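Local coordinates for protein transcriptional regulator, GntR family (PDB 3IHU) that probably binds DNA as a GntR-family transcription factor, joining a winged helix-turn-helix domain to an all-helical FCD domain, at residues L149-N154 with T191-G196; L88-V93 with P167-Q172; A64-V69 with F161-M166. All coordinates share one frame; numbering follows the deposited sequence.

Contact 1 (L149-N154 with T191-G196); sequences LEMGDN and TAVLAG
Met151, modelled as selenomethionine, reaches from the last turn of helix 134-152 to Val193 and Leu194 on helix 179-195. The nearest CA atoms, those of Met151 and Val193, are 9.7 Å apart, so the long side chain spans about half of the gap, and Val193 CG1 comes out to meet it. From CB, which points at the other helix but stops short of it, CG leaves anti to the carbonyl carbon (chi1 -80°). CG and SE then continue almost straight outward, still without close contact to either partner. Met151 SE stays 4.6 Å from Val193 CG1. The chain bends only at its last torsion (chi3 86°), and this turn brings the terminal methyl to the target: Met151 CE lies 4.0 Å from Val193 CG1, the two side chains crossing at a slant, and 4.3 Å from Leu194 CD2.

Both segments are C-terminal helix ends in the helical bundle of the FCD domain. Helix 84-105 supplies Ala105 beneath both Met151 and Val193, while Leu194 turns to Val115 and Leu118 of helix 112-130. Beyond Met151 the chain leaves the helix at Asp153, which has positive phi, and Asn154 then caps the following helix through OD1 to Leu157 N. Arg158 of that helix forms salt bridges with Glu150 and Asp153.

Contact 2 (L88-V93 with P167-Q172); sequences LDVLDV and PIVHAQ
Val90 and Val169 point their CB atoms at each other from helices 84-105 and 167-172, and their branches slip past one another in opposite directions instead of meeting head-on. Each valine offers a different methyl: CG1 of Val90, anti to its own backbone N (chi1 164°), touches CG2 of Val169, which stands anti to the carbonyl carbon, at 4.1 Å. The second branch of Val169 is thereby turned to Leu91. That leucine starts off to one side of the opposing helix, yet its branched end comes nearer, and Leu91 CD2 lies within 4.4 Å of Val169 CG1. Val169 thus splits its two methyls between consecutive residues of helix 84-105, whose CA atoms approach no nearer than 8.4 Å, from Val90 to Val169.

Helix 198-219 closes in as well, with Ile216 against Val169 and Val209 against Leu91, which makes this a junction of three helices in the FCD domain. At the end of the short helix, Gln172 NE2 is hydrogen-bonded to Leu82 O. Between the two segments themselves there are only methyl groups and no hydrogen bond, so their association rests on dispersion and the exclusion of water, without directional bonds.

Contact 3 (A64-V69 with F161-M166); sequences AAEGIV and FPTIHM
Pro162 and Thr163, the two residues that meet Glu66, ride on a turn whose shortest polar bond runs from Ile164 N to Phe161 O, at 2.9 Å. The next bonds in this weakly bonded stretch of helix, His165 N to Pro162 O and Met166 N to Thr163 O, also span three residues, and the chain is kinked near Pro162, whose ring nitrogen has no hydrogen to give. The proline ring projects to the other segment. There the carboxylate of Glu66 lies with its flat face over the CB-CG side of the ring: Glu66 OE2 is 4.0 Å from Pro162 CG, and Glu66 OE1 is 4.1 Å from Pro162 CB, as if resting on the methylenes. A bend at chi2 (-80°) folds the glutamate chain to set the carboxylate there. Glu66 OE1 is also 4.2 Å from Thr163 OG1, too long for a hydrogen bond, so the approach is one of van der Waals contact with no direct polar bond.

Phe161 points away from segment 64-69, and His165 NE2 lies over one face of its ring, 3.1 Å above the plane and towards the rim, while His165 ND1 is hydrogen-bonded to Arg141. Glu66 itself sits just where helix 53-65 ends. Gly67 adopts positive phi in a Schellman motif, with its N bonded to Ala64 O at 3.0 Å. Its carbonyl accepts a hydrogen bond from Arg80, which also pairs through its backbone with Ile68. The chain is thereby turned from the helix, probably the recognition helix, into the first strand of the 69-71/77-79 hairpin. This helix-to-wing turn is typical of the winged helix-turn-helix, and here it rests against the FCD domain.

How the contacts relate
Contacts 2 and 3 are neighbours, their centres about 9 Å apart, and they adjoin directly: Pro167 CG lies 3.9 Å from Ile68 CD1, and Val93 CG1 lies 4.0 Å from Thr163 CG2. Helices 155-165 and 167-172 follow each other in the chain, so one run of sequence, 161-172, lies between the winged helix-turn-helix domain and helix 84-105 and touches both. Contact 1 is remote, with its centre about 22 Å from that of contact 3, but Leu149 CD2 packs on Phe161 CD1 at 3.7 Å, linking consecutive helices 134-152 and 155-165. Contacts 1 and 2 do not touch; their nearest atoms are about 13 Å apart.

Contact 1 (L149-N154 with T191-G196)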
ATOM      1  N   LEU A 149       2.943 -11.078  -2.759  1.00 19.42           N
ATOM      2  CA  LEU A 149       3.822 -11.357  -1.608  1.00 19.62           C
ATOM      3  C   LEU A 149       3.893 -12.844  -1.332  1.00 19.39           C
ATOM      4  O   LEU A 149       4.976 -13.391  -1.176  1.00 19.47           O
ATOM      5  CB  LEU A 149       3.330 -10.611  -0.381  1.00 19.21           C
ATOM      6  CG  LEU A 149       4.192 -10.714   0.875  1.00 19.62           C
ATOM      7  CD1 LEU A 149       5.621 -10.091   0.718  1.00 21.13           C
ATOM      8  CD2 LEU A 149       3.422 -10.020   1.960  1.00 20.90           C
ATOM      9  N   GLU A 150       2.744 -13.495  -1.324  1.00 20.15           N
ATOM     10  CA  GLU A 150       2.660 -14.916  -1.028  1.00 21.09           C
ATOM     11  C   GLU A 150       3.379 -15.718  -2.075  1.00 19.82           C
ATOM     12  O   GLU A 150       4.010 -16.726  -1.752  1.00 20.20           O
ATOM     13  CB  GLU A 150       1.207 -15.397  -0.911  1.00 21.63           C
ATOM     14  CG  GLU A 150       0.425 -14.811   0.264  1.00 26.28           C
ATOM     15  CD  GLU A 150       1.183 -14.927   1.608  1.00 31.86           C
ATOM     16  OE1 GLU A 150       1.705 -16.033   1.918  1.00 33.02           O
ATOM     17  OE2 GLU A 150       1.281 -13.897   2.336  1.00 33.06           O
HETATM   18  N   MSE A 151       3.320 -15.247  -3.309  1.00 17.92           N
HETATM   19  CA  MSE A 151       4.008 -15.876  -4.425  1.00 16.82           C
HETATM   20  C   MSE A 151       5.516 -15.859  -4.270  1.00 18.62           C
HETATM   21  O   MSE A 151       6.176 -16.845  -4.569  1.00 17.67           O
HETATM   22  CB  MSE A 151       3.581 -15.194  -5.752  1.00 17.51           C
HETATM   23  CG  MSE A 151       2.262 -15.661  -6.264  1.00 15.43           C
HETATM   24 SE   MSE A 151       1.558 -14.651  -7.751  0.75  9.46          SE
HETATM   25  CE  MSE A 151       2.575 -15.764  -9.029  1.00 14.36           C
ATOM     26  N   GLY A 152       6.103 -14.753  -3.775  1.00 17.66           N
ATOM     27  CA  GLY A 152       7.547 -14.687  -3.672  1.00 18.39           C
ATOM     28  C   GLY A 152       8.082 -15.333  -2.410  1.00 18.76           C
ATOM     29  O   GLY A 152       9.229 -15.768  -2.377  1.00 18.93           O
ATOM     30  N   ASP A 153       7.233 -15.443  -1.399  1.00 18.95           N
ATOM     31  CA  ASP A 153       7.600 -15.940  -0.094  1.00 19.89           C
ATOM     32  C   ASP A 153       8.958 -15.372   0.448  1.00 19.87           C
ATOM     33  O   ASP A 153       9.719 -16.092   1.045  1.00 18.69           O
ATOM     34  CB  ASP A 153       7.638 -17.453  -0.104  1.00 20.02           C
ATOM     35  CG  ASP A 153       7.466 -18.031   1.272  1.00 22.29           C
ATOM     36  OD1 ASP A 153       6.894 -17.346   2.139  1.00 28.92           O
ATOM     37  OD2 ASP A 153       7.883 -19.158   1.495  1.00 24.17           O
ATOM     38  N   ASN A 154       9.253 -14.108   0.161  1.00 20.41           N
ATOM     39  CA  ASN A 154      10.473 -13.450   0.657  1.00 21.41           C
ATOM     40  C   ASN A 154      10.160 -12.904   2.049  1.00 22.30           C
ATOM     41  O   ASN A 154       9.445 -11.912   2.188  1.00 23.69           O
ATOM     42  CB  ASN A 154      10.949 -12.389  -0.335  1.00 20.93           C
ATOM     43  CG  ASN A 154      12.235 -11.738   0.064  1.00 22.36           C
ATOM     44  OD1 ASN A 154      12.420 -11.476   1.228  1.00 20.82           O
ATOM     45  ND2 ASN A 154      13.139 -11.459  -0.904  1.00 20.67           N
ATOM     46  N   THR A 191       0.971  -9.451 -15.800  1.00 15.10           N
ATOM     47  CA  THR A 191       1.408 -10.083 -17.032  1.00 15.77           C
ATOM     48  C   THR A 191       2.920 -10.448 -16.999  1.00 16.15           C
ATOM     49  O   THR A 191       3.295 -11.565 -17.373  1.00 16.16           O
ATOM     50  CB  THR A 191       1.015  -9.233 -18.224  1.00 15.62           C
ATOM     51  OG1 THR A 191      -0.438  -9.147 -18.269  1.00 13.71           O
ATOM     52  CG2 THR A 191       1.538  -9.857 -19.553  1.00 15.37           C
ATOM     53  N   ALA A 192       3.763  -9.573 -16.437  1.00 15.71           N
ATOM     54  CA  ALA A 192       5.204  -9.837 -16.377  1.00 15.43           C
ATOM     55  C   ALA A 192       5.513 -10.940 -15.334  1.00 16.14           C
ATOM     56  O   ALA A 192       6.314 -11.879 -15.559  1.00 16.00           O
ATOM     57  CB  ALA A 192       5.983  -8.533 -16.079  1.00 16.52           C
ATOM     58  N   VAL A 193       4.820 -10.875 -14.207  1.00 15.85           N
ATOM     59  CA  VAL A 193       5.024 -11.860 -13.168  1.00 15.59           C
ATOM     60  C   VAL A 193       4.665 -13.241 -13.667  1.00 16.36           C
ATOM     61  O   VAL A 193       5.458 -14.188 -13.519  1.00 16.85           O
ATOM     62  CB  VAL A 193       4.254 -11.502 -11.901  1.00 14.01           C
ATOM     63  CG1 VAL A 193       4.253 -12.678 -10.957  1.00 15.13           C
ATOM     64  CG2 VAL A 193       4.928 -10.227 -11.246  1.00 13.60           C
ATOM     65  N   LEU A 194       3.470 -13.340 -14.262  1.00 16.47           N
ATOM     66  CA  LEU A 194       2.963 -14.625 -14.722  1.00 17.35           C
ATOM     67  C   LEU A 194       3.804 -15.244 -15.809  1.00 16.99           C
ATOM     68  O   LEU A 194       3.770 -16.417 -15.946  1.00 16.97           O
ATOM     69  CB  LEU A 194       1.507 -14.502 -15.175  1.00 17.80           C
ATOM     70  CG  LEU A 194       0.622 -14.184 -13.994  1.00 18.77           C
ATOM     71  CD1 LEU A 194      -0.835 -14.051 -14.429  1.00 20.70           C
ATOM     72  CD2 LEU A 194       0.834 -15.272 -12.954  1.00 21.69           C
ATOM     73  N   ALA A 195       4.540 -14.442 -16.565  1.00 17.83           N
ATOM     74  CA  ALA A 195       5.462 -14.925 -17.588  1.00 19.48           C
ATOM     75  C   ALA A 195       6.792 -15.473 -16.995  1.00 21.00           C
ATOM     76  O   ALA A 195       7.575 -16.087 -17.697  1.00 20.43           O
ATOM     77  CB  ALA A 195       5.791 -13.770 -18.578  1.00 19.50           C
ATOM     78  N   GLY A 196       7.043 -15.198 -15.713  1.00 21.00           N
ATOM     79  CA  GLY A 196       8.013 -15.945 -14.941  1.00 20.58           C
ATOM     80  C   GLY A 196       9.421 -15.442 -15.056  1.00 21.12           C
ATOM     81  O   GLY A 196      10.298 -16.003 -14.402  1.00 20.46           O
TER

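Contact 2 (L88-V93 with P167-Q172)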
ATOM      1  N   LEU A  88       9.455  12.079  -2.539  1.00 14.96           N
ATOM      2  CA  LEU A  88      10.345  11.541  -3.544  1.00 15.94           C
ATOM      3  C   LEU A  88      11.273  10.454  -2.948  1.00 16.46           C
ATOM      4  O   LEU A  88      11.582   9.458  -3.598  1.00 14.66           O
ATOM      5  CB  LEU A  88      11.161  12.636  -4.183  1.00 15.22           C
ATOM      6  CG  LEU A  88      10.350  13.619  -5.058  1.00 17.11           C
ATOM      7  CD1 LEU A  88      11.239  14.809  -5.476  1.00 17.50           C
ATOM      8  CD2 LEU A  88       9.752  12.872  -6.277  1.00 17.38           C
ATOM      9  N   ASP A  89      11.698  10.673  -1.704  1.00 17.11           N
ATOM     10  CA  ASP A  89      12.568   9.704  -1.005  1.00 16.68           C
ATOM     11  C   ASP A  89      11.802   8.415  -0.708  1.00 16.51           C
ATOM     12  O   ASP A  89      12.345   7.329  -0.901  1.00 15.99           O
ATOM     13  CB  ASP A  89      13.201  10.331   0.258  1.00 16.66           C
ATOM     14  CG  ASP A  89      14.335  11.317  -0.050  1.00 18.16           C
ATOM     15  OD1 ASP A  89      14.774  11.480  -1.223  1.00 22.31           O
ATOM     16  OD2 ASP A  89      14.811  11.954   0.919  1.00 20.44           O
ATOM     17  N   VAL A  90      10.530   8.513  -0.273  1.00 15.99           N
ATOM     18  CA  VAL A  90       9.705   7.370  -0.126  1.00 15.81           C
ATOM     19  C   VAL A  90       9.516   6.601  -1.483  1.00 16.38           C
ATOM     20  O   VAL A  90       9.569   5.389  -1.542  1.00 16.42           O
ATOM     21  CB  VAL A  90       8.329   7.735   0.472  1.00 16.69           C
ATOM     22  CG1 VAL A  90       7.315   6.599   0.266  1.00 14.64           C
ATOM     23  CG2 VAL A  90       8.458   8.166   1.942  1.00 14.61           C
ATOM     24  N   LEU A  91       9.237   7.309  -2.557  1.00 16.51           N
ATOM     25  CA  LEU A  91       9.044   6.670  -3.854  1.00 15.40           C
ATOM     26  C   LEU A  91      10.327   5.978  -4.317  1.00 14.66           C
ATOM     27  O   LEU A  91      10.293   4.996  -4.985  1.00 14.15           O
ATOM     28  CB  LEU A  91       8.620   7.713  -4.868  1.00 15.42           C
ATOM     29  CG  LEU A  91       7.235   8.348  -4.659  1.00 15.16           C
ATOM     30  CD1 LEU A  91       7.129   9.591  -5.514  1.00 16.56           C
ATOM     31  CD2 LEU A  91       6.131   7.298  -4.989  1.00 16.86           C
ATOM     32  N   ASP A  92      11.475   6.508  -3.933  1.00 15.12           N
ATOM     33  CA  ASP A  92      12.767   5.904  -4.306  1.00 15.73           C
ATOM     34  C   ASP A  92      12.867   4.475  -3.730  1.00 15.87           C
ATOM     35  O   ASP A  92      13.264   3.519  -4.436  1.00 17.01           O
ATOM     36  CB  ASP A  92      13.940   6.761  -3.793  1.00 15.94           C
ATOM     37  CG  ASP A  92      14.399   7.809  -4.795  1.00 19.46           C
ATOM     38  OD1 ASP A  92      13.989   7.705  -5.959  1.00 22.65           O
ATOM     39  OD2 ASP A  92      15.213   8.705  -4.416  1.00 22.56           O
ATOM     40  N   VAL A  93      12.489   4.330  -2.467  1.00 14.40           N
ATOM     41  CA  VAL A  93      12.435   3.032  -1.839  1.00 15.28           C
ATOM     42  C   VAL A  93      11.264   2.133  -2.385  1.00 15.84           C
ATOM     43  O   VAL A  93      11.484   0.980  -2.682  1.00 14.27           O
ATOM     44  CB  VAL A  93      12.239   3.179  -0.328  1.00 15.26           C
ATOM     45  CG1 VAL A  93      11.976   1.833   0.312  1.00 15.72           C
ATOM     46  CG2 VAL A  93      13.501   3.892   0.312  1.00 19.01           C
ATOM     47  N   PRO A 167       0.880   4.733   1.988  1.00 27.16           N
ATOM     48  CA  PRO A 167      -0.448   5.256   2.379  1.00 25.81           C
ATOM     49  C   PRO A 167      -0.506   6.763   2.465  1.00 25.11           C
ATOM     50  O   PRO A 167      -1.461   7.360   1.980  1.00 25.38           O
ATOM     51  CB  PRO A 167      -0.716   4.594   3.752  1.00 26.25           C
ATOM     52  CG  PRO A 167       0.623   3.994   4.185  1.00 26.77           C
ATOM     53  CD  PRO A 167       1.417   3.753   2.952  1.00 27.33           C
ATOM     54  N   ILE A 168       0.517   7.402   3.025  1.00 24.65           N
ATOM     55  CA  ILE A 168       0.515   8.861   3.085  1.00 24.55           C
ATOM     56  C   ILE A 168       0.565   9.482   1.699  1.00 22.83           C
ATOM     57  O   ILE A 168      -0.250  10.344   1.407  1.00 23.98           O
ATOM     58  CB  ILE A 168       1.652   9.495   3.922  1.00 24.34           C
ATOM     59  CG1 ILE A 168       1.667   8.933   5.322  1.00 27.50           C
ATOM     60  CG2 ILE A 168       1.426  11.036   4.028  1.00 21.77           C
ATOM     61  CD1 ILE A 168       0.515   9.404   6.110  1.00 29.72           C
ATOM     62  N   VAL A 169       1.492   9.040   0.862  1.00 22.39           N
ATOM     63  CA  VAL A 169       1.598   9.489  -0.531  1.00 21.43           C
ATOM     64  C   VAL A 169       0.253   9.303  -1.270  1.00 22.16           C
ATOM     65  O   VAL A 169      -0.260  10.219  -1.915  1.00 21.69           O
ATOM     66  CB  VAL A 169       2.736   8.727  -1.279  1.00 22.71           C
ATOM     67  CG1 VAL A 169       2.809   9.147  -2.751  1.00 21.63           C
ATOM     68  CG2 VAL A 169       4.059   8.970  -0.611  1.00 21.27           C
ATOM     69  N   HIS A 170      -0.336   8.131  -1.129  1.00 22.91           N
ATOM     70  CA  HIS A 170      -1.664   7.862  -1.733  1.00 24.31           C
ATOM     71  C   HIS A 170      -2.617   8.964  -1.368  1.00 23.39           C
ATOM     72  O   HIS A 170      -3.224   9.555  -2.231  1.00 23.11           O
ATOM     73  CB  HIS A 170      -2.212   6.523  -1.254  1.00 25.31           C
ATOM     74  CG  HIS A 170      -3.411   6.051  -2.014  1.00 28.46           C
ATOM     75  ND1 HIS A 170      -4.661   6.635  -1.881  1.00 31.42           N
ATOM     76  CD2 HIS A 170      -3.554   5.045  -2.908  1.00 28.74           C
ATOM     77  CE1 HIS A 170      -5.520   6.014  -2.672  1.00 30.98           C
ATOM     78  NE2 HIS A 170      -4.871   5.057  -3.319  1.00 32.65           N
ATOM     79  N   ALA A 171      -2.727   9.263  -0.074  1.00 24.67           N
ATOM     80  CA  ALA A 171      -3.688  10.253   0.416  1.00 24.39           C
ATOM     81  C   ALA A 171      -3.326  11.664   0.035  1.00 25.17           C
ATOM     82  O   ALA A 171      -4.091  12.379  -0.595  1.00 25.57           O
ATOM     83  CB  ALA A 171      -3.820  10.115   1.973  1.00 24.65           C
ATOM     84  N   GLN A 172      -2.122  12.091   0.394  1.00 25.44           N
ATOM     85  CA  GLN A 172      -1.724  13.471   0.205  1.00 24.50           C
ATOM     86  C   GLN A 172      -1.598  13.802  -1.265  1.00 23.87           C
ATOM     87  O   GLN A 172      -1.786  14.924  -1.638  1.00 23.46           O
ATOM     88  CB  GLN A 172      -0.365  13.685   0.898  1.00 25.03           C
ATOM     89  CG  GLN A 172       0.162  15.074   0.939  1.00 24.56           C
ATOM     90  CD  GLN A 172       1.492  15.136   1.668  1.00 24.64           C
ATOM     91  OE1 GLN A 172       1.848  14.234   2.428  1.00 23.89           O
ATOM     92  NE2 GLN A 172       2.209  16.210   1.458  1.00 23.82           N
TER

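Contact 3 (A64-V69 with F161-M166)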
ATOM      1  N   ALA A  64       4.228   5.029  14.268  1.00 27.66           N
ATOM      2  CA  ALA A  64       5.369   5.928  14.377  1.00 28.63           C
ATOM      3  C   ALA A  64       6.599   5.197  13.822  1.00 29.91           C
ATOM      4  O   ALA A  64       7.328   5.764  13.012  1.00 29.17           O
ATOM      5  CB  ALA A  64       5.593   6.399  15.771  1.00 28.81           C
ATOM      6  N   ALA A  65       6.785   3.930  14.181  1.00 30.38           N
ATOM      7  CA  ALA A  65       7.930   3.180  13.640  1.00 31.18           C
ATOM      8  C   ALA A  65       7.974   3.209  12.115  1.00 31.82           C
ATOM      9  O   ALA A  65       9.062   3.347  11.551  1.00 32.72           O
ATOM     10  CB  ALA A  65       7.962   1.737  14.159  1.00 30.50           C
ATOM     11  N   GLU A  66       6.806   3.111  11.456  1.00 31.21           N
ATOM     12  CA  GLU A  66       6.683   3.052   9.996  1.00 31.34           C
ATOM     13  C   GLU A  66       6.624   4.412   9.311  1.00 29.73           C
ATOM     14  O   GLU A  66       6.451   4.491   8.096  1.00 30.68           O
ATOM     15  CB  GLU A  66       5.396   2.298   9.603  1.00 31.60           C
ATOM     16  CG  GLU A  66       5.376   0.866  10.038  1.00 34.85           C
ATOM     17  CD  GLU A  66       6.148  -0.029   9.126  1.00 36.71           C
ATOM     18  OE1 GLU A  66       6.706   0.492   8.141  1.00 39.87           O
ATOM     19  OE2 GLU A  66       6.190  -1.252   9.393  1.00 39.15           O
ATOM     20  N   GLY A  67       6.702   5.470  10.086  1.00 28.69           N
ATOM     21  CA  GLY A  67       6.685   6.832   9.543  1.00 28.72           C
ATOM     22  C   GLY A  67       5.322   7.448   9.231  1.00 27.99           C
ATOM     23  O   GLY A  67       5.263   8.450   8.533  1.00 27.02           O
ATOM     24  N   ILE A  68       4.244   6.846   9.755  1.00 26.85           N
ATOM     25  CA  ILE A  68       2.849   7.242   9.447  1.00 25.96           C
ATOM     26  C   ILE A  68       2.355   8.317  10.407  1.00 24.57           C
ATOM     27  O   ILE A  68       1.696   9.282   9.985  1.00 25.04           O
ATOM     28  CB  ILE A  68       1.911   6.048   9.556  1.00 26.04           C
ATOM     29  CG1 ILE A  68       2.365   4.874   8.670  1.00 27.84           C
ATOM     30  CG2 ILE A  68       0.482   6.447   9.225  1.00 25.50           C
ATOM     31  CD1 ILE A  68       2.624   5.204   7.243  1.00 31.45           C
ATOM     32  N   VAL A  69       2.698   8.201  11.694  1.00 22.92           N
ATOM     33  CA  VAL A  69       2.314   9.223  12.651  1.00 22.15           C
ATOM     34  C   VAL A  69       3.497   9.771  13.442  1.00 23.59           C
ATOM     35  O   VAL A  69       4.517   9.118  13.600  1.00 22.78           O
ATOM     36  CB  VAL A  69       1.312   8.665  13.665  1.00 22.76           C
ATOM     37  CG1 VAL A  69       0.085   8.053  12.937  1.00 20.86           C
ATOM     38  CG2 VAL A  69       1.990   7.618  14.599  1.00 19.01           C
ATOM     39  N   PHE A 161       6.687  -4.950   4.099  1.00 33.54           N
ATOM     40  CA  PHE A 161       5.527  -4.883   3.175  1.00 33.36           C
ATOM     41  C   PHE A 161       4.742  -3.563   3.233  1.00 34.03           C
ATOM     42  O   PHE A 161       4.486  -2.951   2.203  1.00 33.34           O
ATOM     43  CB  PHE A 161       4.606  -6.097   3.448  1.00 33.81           C
ATOM     44  CG  PHE A 161       3.493  -6.292   2.439  1.00 31.35           C
ATOM     45  CD1 PHE A 161       3.781  -6.467   1.084  1.00 30.96           C
ATOM     46  CD2 PHE A 161       2.179  -6.362   2.860  1.00 29.06           C
ATOM     47  CE1 PHE A 161       2.762  -6.666   0.150  1.00 27.48           C
ATOM     48  CE2 PHE A 161       1.157  -6.564   1.958  1.00 28.01           C
ATOM     49  CZ  PHE A 161       1.454  -6.702   0.578  1.00 27.57           C
ATOM     50  N   PRO A 162       4.415  -3.080   4.451  1.00 35.97           N
ATOM     51  CA  PRO A 162       3.740  -1.758   4.584  1.00 36.49           C
ATOM     52  C   PRO A 162       4.363  -0.579   3.838  1.00 37.20           C
ATOM     53  O   PRO A 162       3.643   0.277   3.326  1.00 38.37           O
ATOM     54  CB  PRO A 162       3.754  -1.516   6.094  1.00 37.39           C
ATOM     55  CG  PRO A 162       3.785  -2.895   6.710  1.00 36.47           C
ATOM     56  CD  PRO A 162       4.510  -3.793   5.748  1.00 35.83           C
ATOM     57  N   THR A 163       5.682  -0.497   3.734  1.00 38.11           N
ATOM     58  CA  THR A 163       6.274   0.588   2.958  1.00 38.40           C
ATOM     59  C   THR A 163       5.785   0.613   1.508  1.00 37.99           C
ATOM     60  O   THR A 163       5.581   1.683   0.923  1.00 38.28           O
ATOM     61  CB  THR A 163       7.801   0.488   2.903  1.00 39.10           C
ATOM     62  OG1 THR A 163       8.319   0.529   4.244  1.00 42.33           O
ATOM     63  CG2 THR A 163       8.390   1.683   2.066  1.00 39.70           C
ATOM     64  N   ILE A 164       5.609  -0.578   0.939  1.00 37.41           N
ATOM     65  CA  ILE A 164       5.267  -0.725  -0.476  1.00 37.09           C
ATOM     66  C   ILE A 164       3.991   0.009  -0.822  1.00 35.85           C
ATOM     67  O   ILE A 164       3.834   0.510  -1.928  1.00 37.35           O
ATOM     68  CB  ILE A 164       5.166  -2.234  -0.828  1.00 36.64           C
ATOM     69  CG1 ILE A 164       6.544  -2.803  -1.096  1.00 37.39           C
ATOM     70  CG2 ILE A 164       4.324  -2.453  -2.031  1.00 39.01           C
ATOM     71  CD1 ILE A 164       6.617  -4.289  -0.952  1.00 37.19           C
ATOM     72  N   HIS A 165       3.091   0.108   0.137  1.00 34.85           N
ATOM     73  CA  HIS A 165       1.737   0.633  -0.097  1.00 34.76           C
ATOM     74  C   HIS A 165       1.663   2.164  -0.201  1.00 32.86           C
ATOM     75  O   HIS A 165       0.727   2.696  -0.814  1.00 33.21           O
ATOM     76  CB  HIS A 165       0.807   0.148   1.038  1.00 35.14           C
ATOM     77  CG  HIS A 165       0.641  -1.333   1.085  1.00 37.38           C
ATOM     78  ND1 HIS A 165       0.154  -2.055   0.020  1.00 39.86           N
ATOM     79  CD2 HIS A 165       0.883  -2.233   2.069  1.00 39.47           C
ATOM     80  CE1 HIS A 165       0.089  -3.335   0.344  1.00 38.62           C
ATOM     81  NE2 HIS A 165       0.539  -3.470   1.579  1.00 40.88           N
HETATM   82  N   MSE A 166       2.623   2.844   0.435  1.00 30.32           N
HETATM   83  CA  MSE A 166       2.705   4.315   0.437  0.60 28.98           C
HETATM   84  C   MSE A 166       1.431   5.044   0.813  1.00 27.95           C
HETATM   85  O   MSE A 166       0.950   5.888   0.073  1.00 27.01           O
HETATM   86  CB  MSE A 166       3.153   4.803  -0.931  0.60 28.49           C
HETATM   87  CG  MSE A 166       4.517   4.451  -1.244  0.60 27.37           C
HETATM   88 SE   MSE A 166       4.925   5.338  -2.847  0.45 25.13          SE
HETATM   89  CE  MSE A 166       4.291   3.993  -4.114  0.60 15.28           C
TER